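Local structure of transposon Tn7 transposition protein TnsA (Escherichia coli, 1T0F) at residues Y51-G56 / C261-V266; K135-L140 / F166-I171. The protein forms the Tn7 transposase together with TnsB and cuts the 5' DNA strands at the transposon ends as a metal-dependent, restriction-enzyme-like endonuclease. One frame throughout, in Å; residues are numbered along the deposited sequence.

Interaction 1: residues Y51-G56 / C261-V266; sequences YSHKTG and CISQVV
Tyr51 at the end of strand 48-51 and His53 in the ST motif that follows (Ser52 OG accepting from Thr55 N) face strand 261-262 and the loop after it, a contact at the protein surface. The His53 imidazole takes the largest share. One face is covered by Ser263: CB lies 3.8 Å from the ring centroid and 19° off the normal, which meets the criterion for a CH-pi contact, although it is offset toward the rim. Cys261 occupies the ring edge. Its carbonyl O sits near the ring plane, 3.4 Å from His53 CE1, and its SG approaches His53 ND1 to 3.7 Å, a sulfur-aromatic contact at the edge. With chi1 at -64°, His53 CG stands beside its own backbone N and anti to the carbonyl carbon, and the ring reaches across to 261-263. Tyr51 reaches over more loosely and obliquely: its CE2 is 3.9 Å from Ser263 OG, while its OH comes to 4.1 Å from Val265 CG1, the Tyr51 and Val265 side chains meeting tip to tip. The approaches of the Tyr51 ring to Ser263 and Val265 are thus van der Waals in kind.

Further out, Phe243 ties the group together. Its carbonyl O is hydrogen-bonded by Ser263 OG and, weakly, by His53 NE2, which also bonds weakly to Gly242 O, and its ring meets that of Tyr51. Behind the loop, Glu74 of helix 64-75 is hydrogen-bonded to Ser52 OG through OE1 and to Lys54 N through OE2, fixing the turn that carries His53. Within the turn Gly56 N donates to Ser52 O over 2.9 Å, and Thr55 N donates to Ser52 OG over 3.0 Å at a nearly straight 161°.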
loop_
_atom_site.group_PDB
_atom_site.type_symbol
_atom_site.label_atom_id
_atom_site.label_comp_id
_atom_site.label_asym_id
_atom_site.label_seq_id
_atom_site.Cartn_x
_atom_site.Cartn_y
_atom_site.Cartn_z
ATOM N N TYR A 51 5.651 5.816 -8.639
ATOM C CA TYR A 51 7.033 5.375 -8.776
ATOM C C TYR A 51 7.665 5.181 -7.401
ATOM O O TYR A 51 7.388 5.941 -6.465
ATOM C CB TYR A 51 7.821 6.415 -9.573
ATOM C CG TYR A 51 9.269 6.052 -9.775
ATOM C CD1 TYR A 51 9.636 5.065 -10.685
ATOM C CD2 TYR A 51 10.274 6.684 -9.042
ATOM C CE1 TYR A 51 10.976 4.714 -10.866
ATOM C CE2 TYR A 51 11.615 6.340 -9.214
ATOM C CZ TYR A 51 11.954 5.354 -10.129
ATOM O OH TYR A 51 13.276 5.012 -10.310
ATOM N N SER A 52 8.509 4.160 -7.284
ATOM C CA SER A 52 9.200 3.853 -6.030
ATOM C C SER A 52 10.709 3.933 -6.217
ATOM O O SER A 52 11.237 3.365 -7.170
ATOM C CB SER A 52 8.856 2.441 -5.561
ATOM O OG SER A 52 9.859 1.935 -4.684
ATOM N N HIS A 53 11.399 4.629 -5.311
ATOM C CA HIS A 53 12.855 4.720 -5.406
ATOM C C HIS A 53 13.461 3.393 -4.963
ATOM O O HIS A 53 14.526 2.996 -5.439
ATOM C CB HIS A 53 13.408 5.835 -4.512
ATOM C CG HIS A 53 12.964 7.208 -4.903
ATOM N ND1 HIS A 53 13.649 8.343 -4.525
ATOM C CD2 HIS A 53 11.881 7.635 -5.595
ATOM C CE1 HIS A 53 13.006 9.410 -4.965
ATOM N NE2 HIS A 53 11.929 9.007 -5.616
ATOM N N LYS A 54 12.778 2.699 -4.055
ATOM C CA LYS A 54 13.272 1.422 -3.553
ATOM C C LYS A 54 13.247 0.277 -4.555
ATOM O O LYS A 54 14.180 -0.520 -4.607
ATOM C CB LYS A 54 12.501 1.011 -2.298
ATOM C CG LYS A 54 12.791 1.914 -1.101
ATOM C CD LYS A 54 12.020 1.491 0.126
ATOM C CE LYS A 54 12.418 2.333 1.331
ATOM N NZ LYS A 54 13.846 2.122 1.721
ATOM N N THR A 55 12.194 0.200 -5.363
ATOM C CA THR A 55 12.080 -0.893 -6.324
ATOM C C THR A 55 12.384 -0.474 -7.755
ATOM O O THR A 55 12.692 -1.318 -8.593
ATOM C CB THR A 55 10.662 -1.491 -6.318
ATOM O OG1 THR A 55 9.744 -0.523 -6.840
ATOM C CG2 THR A 55 10.241 -1.871 -4.897
ATOM N N GLY A 56 12.287 0.820 -8.031
ATOM C CA GLY A 56 12.519 1.303 -9.381
ATOM C C GLY A 56 11.304 1.062 -10.269
ATOM O O GLY A 56 11.344 1.348 -11.465
ATOM N N CYS A 261 13.986 13.808 -1.376
ATOM C CA CYS A 261 14.876 12.906 -2.091
ATOM C C CYS A 261 14.365 12.899 -3.525
ATOM O O CYS A 261 13.211 12.543 -3.776
ATOM C CB CYS A 261 14.807 11.498 -1.500
ATOM S SG CYS A 261 15.893 10.314 -2.326
ATOM N N ILE A 262 15.220 13.310 -4.456
ATOM C CA ILE A 262 14.847 13.376 -5.859
ATOM C C ILE A 262 15.549 12.304 -6.665
ATOM O O ILE A 262 16.768 12.161 -6.597
ATOM C CB ILE A 262 15.193 14.748 -6.459
ATOM C CG1 ILE A 262 14.438 15.846 -5.708
ATOM C CG2 ILE A 262 14.839 14.771 -7.938
ATOM C CD1 ILE A 262 14.667 17.235 -6.259
ATOM N N SER A 263 14.768 11.554 -7.434
ATOM C CA SER A 263 15.311 10.480 -8.254
ATOM C C SER A 263 15.784 10.973 -9.620
ATOM O O SER A 263 15.176 11.866 -10.214
ATOM C CB SER A 263 14.254 9.397 -8.445
ATOM O OG SER A 263 13.096 9.945 -9.050
ATOM N N GLN A 264 16.879 10.390 -10.099
ATOM C CA GLN A 264 17.444 10.720 -11.406
ATOM C C GLN A 264 16.856 9.689 -12.351
ATOM O O GLN A 264 17.286 8.540 -12.343
ATOM C CB GLN A 264 18.963 10.541 -11.424
ATOM C CG GLN A 264 19.752 11.346 -10.419
ATOM C CD GLN A 264 21.239 11.036 -10.507
ATOM O OE1 GLN A 264 21.856 11.201 -11.563
ATOM N NE2 GLN A 264 21.817 10.575 -9.401
ATOM N N VAL A 265 15.883 10.080 -13.160
ATOM C CA VAL A 265 15.279 9.115 -14.063
ATOM C C VAL A 265 15.452 9.460 -15.529
ATOM O O VAL A 265 15.547 10.627 -15.907
ATOM C CB VAL A 265 13.772 8.941 -13.782
ATOM C CG1 VAL A 265 13.558 8.508 -12.342
ATOM C CG2 VAL A 265 13.036 10.237 -14.071
ATOM N N VAL A 266 15.491 8.419 -16.348
ATOM C CA VAL A 266 15.632 8.569 -17.781
ATOM C C VAL A 266 14.317 8.164 -18.427
ATOM O O VAL A 266 13.768 7.097 -18.143
ATOM C CB VAL A 266 16.754 7.673 -18.332
ATOM C CG1 VAL A 266 16.813 7.793 -19.845
ATOM C CG2 VAL A 266 18.084 8.071 -17.712
#

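Interaction 2: residues K135-L140 / F166-I171; sequences KPAAAL and FTDKEI
The Asp168 carboxylate accepts a hydrogen bond nearly along its C-O axis: Ala137 N lies 3.1 Å from Asp168 OD1, with a 164° angle at hydrogen. The Glu170 carboxylate uses both lone pairs of OE1: Thr167 N comes to the anti side, and Thr167 OG1 to the syn side in a very short 2.5 Å bond. Thr167 OG1 also accepts from Lys169 N, an ST turn, so one hydroxyl is gripped as donor and acceptor. The Thr167 and Leu140 side chains cross obliquely, with Thr167 CG2 (anti to the carbonyl carbon) 4.0 Å from Leu140 CD1. A valine in place of Thr167 would remove OG1 and would probably loosen both the turn and the hold on Glu170. The Lys169 chain bends at chi4 to set NZ 3.3 Å from Ala137 CB.

In the backbone, Lys135 N donates to Phe166 O (2.9 Å), while Lys135 O lies 3.1 Å from Thr167 CA in a CA-H...O contact. The Lys135 side chain, part of the active site, turns from 166-171 and comes about 4 Å from the bound magnesium at its nearest atom. Glu170 OE2 pairs with a basic side chain of another protein chain. The contact continues the parallel pairing of strands 129-134 and 163-166, with Lys135 and Leu140 packing on Leu149 of helix 143-159.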
loop_
_atom_site.group_PDB
_atom_site.type_symbol
_atom_site.label_atom_id
_atom_site.label_comp_id
_atom_site.label_asym_id
_atom_site.label_seq_id
_atom_site.Cartn_x
_atom_site.Cartn_y
_atom_site.Cartn_z
ATOM N N LYS A 135 -7.612 -2.641 5.088
ATOM C CA LYS A 135 -9.077 -2.675 5.125
ATOM C C LYS A 135 -9.680 -1.453 5.787
ATOM O O LYS A 135 -9.090 -0.892 6.708
ATOM C CB LYS A 135 -9.574 -3.876 5.943
ATOM C CG LYS A 135 -9.382 -5.250 5.327
ATOM C CD LYS A 135 -10.227 -5.413 4.078
ATOM C CE LYS A 135 -10.049 -6.806 3.492
ATOM N NZ LYS A 135 -10.737 -6.949 2.178
ATOM N N PRO A 136 -10.853 -1.005 5.307
ATOM C CA PRO A 136 -11.471 0.150 5.954
ATOM C C PRO A 136 -11.844 -0.449 7.309
ATOM O O PRO A 136 -12.202 -1.623 7.377
ATOM C CB PRO A 136 -12.710 0.407 5.102
ATOM C CG PRO A 136 -12.276 -0.037 3.742
ATOM C CD PRO A 136 -11.525 -1.317 4.034
ATOM N N ALA A 137 -11.753 0.322 8.384
ATOM C CA ALA A 137 -12.079 -0.215 9.697
ATOM C C ALA A 137 -13.498 -0.779 9.758
ATOM O O ALA A 137 -13.738 -1.793 10.399
ATOM C CB ALA A 137 -11.907 0.866 10.761
ATOM N N ALA A 138 -14.428 -0.108 9.092
ATOM C CA ALA A 138 -15.827 -0.534 9.095
ATOM C C ALA A 138 -15.997 -1.923 8.495
ATOM O O ALA A 138 -16.928 -2.651 8.848
ATOM C CB ALA A 138 -16.671 0.465 8.330
ATOM N N ALA A 139 -15.089 -2.290 7.594
ATOM C CA ALA A 139 -15.145 -3.592 6.942
ATOM C C ALA A 139 -14.901 -4.743 7.903
ATOM O O ALA A 139 -15.272 -5.888 7.621
ATOM C CB ALA A 139 -14.130 -3.645 5.799
ATOM N N LEU A 140 -14.281 -4.453 9.044
ATOM C CA LEU A 140 -13.994 -5.495 10.013
ATOM C C LEU A 140 -15.246 -5.987 10.744
ATOM O O LEU A 140 -15.188 -6.947 11.502
ATOM C CB LEU A 140 -12.944 -5.003 11.011
ATOM C CG LEU A 140 -11.654 -4.522 10.331
ATOM C CD1 LEU A 140 -10.694 -3.993 11.388
ATOM C CD2 LEU A 140 -11.012 -5.668 9.543
ATOM N N PHE A 166 -4.034 -3.374 8.344
ATOM C CA PHE A 166 -3.864 -1.928 8.485
ATOM C C PHE A 166 -5.149 -1.254 8.034
ATOM O O PHE A 166 -5.670 -1.575 6.969
ATOM C CB PHE A 166 -2.724 -1.419 7.591
ATOM C CG PHE A 166 -1.443 -1.147 8.323
ATOM C CD1 PHE A 166 -0.564 -2.186 8.628
ATOM C CD2 PHE A 166 -1.119 0.148 8.715
ATOM C CE1 PHE A 166 0.632 -1.933 9.320
ATOM C CE2 PHE A 166 0.061 0.414 9.402
ATOM C CZ PHE A 166 0.942 -0.630 9.706
ATOM N N THR A 167 -5.664 -0.319 8.830
ATOM C CA THR A 167 -6.879 0.399 8.441
ATOM C C THR A 167 -6.593 1.897 8.391
ATOM O O THR A 167 -5.480 2.339 8.693
ATOM C CB THR A 167 -8.049 0.181 9.439
ATOM O OG1 THR A 167 -7.826 0.959 10.620
ATOM C CG2 THR A 167 -8.177 -1.292 9.821
ATOM N N ASP A 168 -7.597 2.673 7.996
ATOM C CA ASP A 168 -7.473 4.125 7.930
ATOM C C ASP A 168 -7.094 4.704 9.301
ATOM O O ASP A 168 -6.449 5.752 9.389
ATOM C CB ASP A 168 -8.797 4.744 7.443
ATOM C CG ASP A 168 -10.014 4.237 8.222
ATOM O OD1 ASP A 168 -10.322 3.027 8.142
ATOM O OD2 ASP A 168 -10.667 5.049 8.918
ATOM N N LYS A 169 -7.474 4.008 10.368
ATOM C CA LYS A 169 -7.173 4.476 11.720
ATOM C C LYS A 169 -5.698 4.363 12.112
ATOM O O LYS A 169 -5.277 4.937 13.115
ATOM C CB LYS A 169 -8.035 3.726 12.737
ATOM C CG LYS A 169 -9.514 4.103 12.670
ATOM C CD LYS A 169 -10.344 3.285 13.652
ATOM C CE LYS A 169 -11.784 3.774 13.693
ATOM N NZ LYS A 169 -12.401 3.760 12.337
ATOM N N GLU A 170 -4.915 3.632 11.325
ATOM C CA GLU A 170 -3.493 3.474 11.629
ATOM C C GLU A 170 -2.640 4.470 10.864
ATOM O O GLU A 170 -1.415 4.477 11.001
ATOM C CB GLU A 170 -3.015 2.058 11.302
ATOM C CG GLU A 170 -3.401 1.019 12.349
ATOM C CD GLU A 170 -4.894 0.904 12.520
ATOM O OE1 GLU A 170 -5.568 0.469 11.563
ATOM O OE2 GLU A 170 -5.393 1.252 13.611
ATOM N N ILE A 171 -3.276 5.304 10.053
ATOM C CA ILE A 171 -2.517 6.281 9.289
ATOM C C ILE A 171 -2.170 7.460 10.170
ATOM O O ILE A 171 -3.049 8.074 10.766
ATOM C CB ILE A 171 -3.296 6.787 8.059
ATOM C CG1 ILE A 171 -3.670 5.598 7.171
ATOM C CG2 ILE A 171 -2.433 7.756 7.258
ATOM C CD1 ILE A 171 -2.478 4.755 6.769
#

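Overall arrangement
Along the chain the segments come in the order 51-56, 135-140, 166-171, 261-266, so interaction 2 is nested within the loop that interaction 1 closes. Their centres are 29 Å apart, on opposite sides of the chain's centre, and their nearest atoms remain about 15 Å apart. Interaction 2 joins the ends of two neighbouring parallel strands of the mixed sheet, in the PDDEXK-type nuclease core beside the metal site. Interaction 1 connects a loop braced by helix 64-75 to the small two-stranded sheet of the C-terminal part. Helix 64-75 also touches Ile171, at the end of segment 166-171, and so relates both. One contact belongs to the catalytic sheet, the other to the junction with the C-terminal part.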